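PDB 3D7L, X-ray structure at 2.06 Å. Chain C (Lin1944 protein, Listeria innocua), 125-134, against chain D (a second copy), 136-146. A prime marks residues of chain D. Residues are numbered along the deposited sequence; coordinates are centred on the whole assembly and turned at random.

Chain C, residues 125-134: GASAAMANGA
Chain D, residues 136-146: TAFAKSAAIEM

Two helices from two copies of the Lin1944 protein pack against each other nearly antiparallel and unusually close, in a contact whose closest approaches are made by small residues, with one phenylalanine packed alongside, and without a direct hydrogen bond between the stretches. It illustrates a general principle: where side chains are short, backbones can approach until the main chain itself becomes packing surface.

Residues 126-134 of chain C are helical, as are 136-142 of chain D, with phi and psi close to -60° and -45°. Hydrogen bonds such as Met130 N to Ala126 O (2.9 Å) and Ser141′ N to Ala137′ O (3.1 Å) hold the turns. The axes come within 7.3 Å, their N-to-C directions 151° apart. The register follows from three CA-CA pairs: Ala126 with Ser141′ at 5.0 Å, Met130 with Phe138′ at 4.5 Å, and Gly133 with Ala137′ at 5.2 Å.

Gly133 shows most clearly why size matters. A CB there would point toward chain D and lie only 2.6 Å from Ala137′ CB, a clash; in its absence, Ala137′ CB rests 3.8 Å from Gly133 CA. The same methyl, directed toward chain C, comes 3.2 Å from Ala129 O, a carbonyl already engaged by Gly133 N at 2.9 Å. One turn along chain D, Ser141′ (chi1 t) packs its CB 3.5 Å from Ala129 CB and places OG 3.5 Å from Ala126 CA. Its compact side chain fits where the backbones run close.

Larger residues are accommodated by turning them aside. Phe138′ points sideways, with chi1 at 172° and chi2 at 77°, which sets its ring beside Ala126, so that CE1 lies 4.0 Å from Ala126 CB; Ala126 O sits at the ring edge, near its plane, 4.0 Å from CD1. Selenomethionine Met130 also leaves its CA sideways, its CB 4.2 Å from Phe138′ CB, and with chi angles t, t, p its end leads away from chain D. These apolar contacts stand beside the close packing of alanine against serine, glycine and backbone; Ala126, its CB toward chain D, and Phe138′ are the residues most covered, and the two stretches together bury 360 Å².

Polar linkage appears at the end of the contact, where chain C's helix starts. Glu145′ (chi1 m, chi2 t, chi3 -103°) points toward chain C, and a water bridges the chains, accepting from Ala126 N at 3.2 Å and donating to Glu145′ OE1 at 2.8 Å. A backbone NH in the first turn has no carbonyl four residues back within the helix to receive it, so a water backed by a carboxylate suits this position well.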

# COMPACT_ATOMS: atom_id res chain seq x y z
N GLY C 125 4.82 12.06 -6.78
CA GLY C 125 4.06 10.84 -6.93
C GLY C 125 4.09 9.85 -5.78
O GLY C 125 3.50 8.80 -5.90
N ALA C 126 4.77 10.16 -4.66
CA ALA C 126 4.94 9.18 -3.57
C ALA C 126 3.61 8.68 -2.99
O ALA C 126 3.47 7.50 -2.65
CB ALA C 126 5.77 9.74 -2.49
N SER C 127 2.66 9.60 -2.91
CA SER C 127 1.36 9.34 -2.31
C SER C 127 0.53 8.44 -3.20
O SER C 127 -0.01 7.42 -2.74
CB SER C 127 0.64 10.64 -1.99
OG SER C 127 -0.45 10.41 -1.14
N ALA C 128 0.46 8.79 -4.49
CA ALA C 128 -0.13 7.89 -5.50
C ALA C 128 0.56 6.52 -5.52
O ALA C 128 -0.13 5.49 -5.63
CB ALA C 128 -0.11 8.53 -6.89
N ALA C 129 1.89 6.50 -5.41
CA ALA C 129 2.65 5.25 -5.42
C ALA C 129 2.23 4.34 -4.28
O ALA C 129 1.93 3.16 -4.49
CB ALA C 129 4.19 5.51 -5.34
N MSE C 130 2.24 4.89 -3.06
CA MSE C 130 1.71 4.23 -1.87
C MSE C 130 0.36 3.52 -2.12
O MSE C 130 0.23 2.32 -1.82
CB MSE C 130 1.55 5.26 -0.74
CG MSE C 130 1.02 4.68 0.54
SE MSE C 130 0.35 6.00 1.80
CE MSE C 130 -1.16 6.77 0.72
N ALA C 131 -0.63 4.25 -2.66
CA ALA C 131 -1.97 3.74 -2.90
C ALA C 131 -1.92 2.60 -3.89
O ALA C 131 -2.57 1.57 -3.69
CB ALA C 131 -2.89 4.83 -3.40
N ASN C 132 -1.16 2.79 -4.96
CA ASN C 132 -1.05 1.77 -6.00
C ASN C 132 -0.44 0.48 -5.48
O ASN C 132 -0.95 -0.61 -5.79
CB ASN C 132 -0.26 2.33 -7.19
CG ASN C 132 -1.00 3.47 -7.89
OD1 ASN C 132 -2.19 3.66 -7.70
ND2 ASN C 132 -0.27 4.24 -8.68
N GLY C 133 0.62 0.59 -4.68
CA GLY C 133 1.22 -0.57 -4.02
C GLY C 133 0.26 -1.33 -3.11
O GLY C 133 0.19 -2.55 -3.16
N ALA C 134 -0.44 -0.58 -2.28
CA ALA C 134 -1.43 -1.06 -1.32
C ALA C 134 -2.56 -1.85 -1.99
O ALA C 134 -2.86 -2.98 -1.60
CB ALA C 134 -2.02 0.14 -0.56
N THR D 136 6.28 -0.54 0.52
CA THR D 136 7.31 -0.87 -0.48
C THR D 136 7.30 0.21 -1.56
O THR D 136 8.35 0.81 -1.89
CB THR D 136 7.10 -2.27 -1.11
OG1 THR D 136 7.20 -3.29 -0.11
CG2 THR D 136 8.11 -2.56 -2.18
N ALA D 137 6.10 0.45 -2.09
CA ALA D 137 5.89 1.43 -3.17
C ALA D 137 6.17 2.87 -2.75
O ALA D 137 6.77 3.61 -3.53
CB ALA D 137 4.48 1.31 -3.72
N PHE D 138 5.73 3.27 -1.56
CA PHE D 138 6.07 4.59 -1.00
C PHE D 138 7.58 4.84 -0.99
O PHE D 138 8.06 5.85 -1.48
CB PHE D 138 5.53 4.79 0.43
CG PHE D 138 6.03 6.07 1.10
CD1 PHE D 138 5.48 7.32 0.76
CD2 PHE D 138 7.08 6.04 2.04
CE1 PHE D 138 5.95 8.51 1.36
CE2 PHE D 138 7.56 7.22 2.63
CZ PHE D 138 6.99 8.47 2.30
N ALA D 139 8.32 3.90 -0.42
CA ALA D 139 9.79 3.97 -0.30
C ALA D 139 10.51 4.05 -1.66
O ALA D 139 11.44 4.85 -1.82
CB ALA D 139 10.30 2.76 0.49
N LYS D 140 10.08 3.22 -2.62
CA LYS D 140 10.64 3.25 -3.98
C LYS D 140 10.46 4.63 -4.60
O LYS D 140 11.42 5.20 -5.12
CB LYS D 140 10.02 2.17 -4.87
CG LYS D 140 10.68 2.04 -6.24
CD LYS D 140 10.00 0.97 -7.09
CE LYS D 140 10.58 0.91 -8.51
NZ LYS D 140 12.02 0.57 -8.48
N SER D 141 9.25 5.19 -4.50
CA SER D 141 8.96 6.54 -5.02
C SER D 141 9.65 7.66 -4.23
O SER D 141 10.25 8.55 -4.80
CB SER D 141 7.45 6.81 -5.08
OG SER D 141 7.15 7.90 -5.94
N ALA D 142 9.56 7.61 -2.90
CA ALA D 142 10.18 8.63 -2.04
C ALA D 142 11.69 8.80 -2.29
O ALA D 142 12.19 9.92 -2.28
CB ALA D 142 9.92 8.31 -0.59
N ALA D 143 12.38 7.69 -2.55
CA ALA D 143 13.81 7.65 -2.83
C ALA D 143 14.27 8.71 -3.85
O ALA D 143 15.36 9.28 -3.72
CB ALA D 143 14.22 6.25 -3.28
N ILE D 144 13.43 9.01 -4.83
CA ILE D 144 13.80 9.97 -5.87
C ILE D 144 13.60 11.45 -5.47
O ILE D 144 14.07 12.35 -6.17
CB ILE D 144 13.06 9.68 -7.19
CG1 ILE D 144 11.55 9.94 -7.02
CG2 ILE D 144 13.36 8.25 -7.68
CD1 ILE D 144 10.76 9.89 -8.31
N GLU D 145 12.91 11.69 -4.35
CA GLU D 145 12.67 13.05 -3.87
C GLU D 145 13.42 13.42 -2.59
O GLU D 145 13.23 14.50 -2.04
CB GLU D 145 11.17 13.29 -3.66
CG GLU D 145 10.37 13.43 -4.96
CD GLU D 145 8.95 13.89 -4.70
OE1 GLU D 145 8.02 13.04 -4.76
OE2 GLU D 145 8.79 15.10 -4.41
N MSE D 146 14.28 12.53 -2.10
CA MSE D 146 14.95 12.79 -0.82
C MSE D 146 15.93 13.94 -0.94
O MSE D 146 16.66 14.02 -1.93
CB MSE D 146 15.62 11.53 -0.27
CG MSE D 146 14.58 10.52 0.26
SE MSE D 146 13.77 11.11 1.98
CE MSE D 146 12.31 9.86 2.12
O HOH W 1 5.61 12.99 -3.32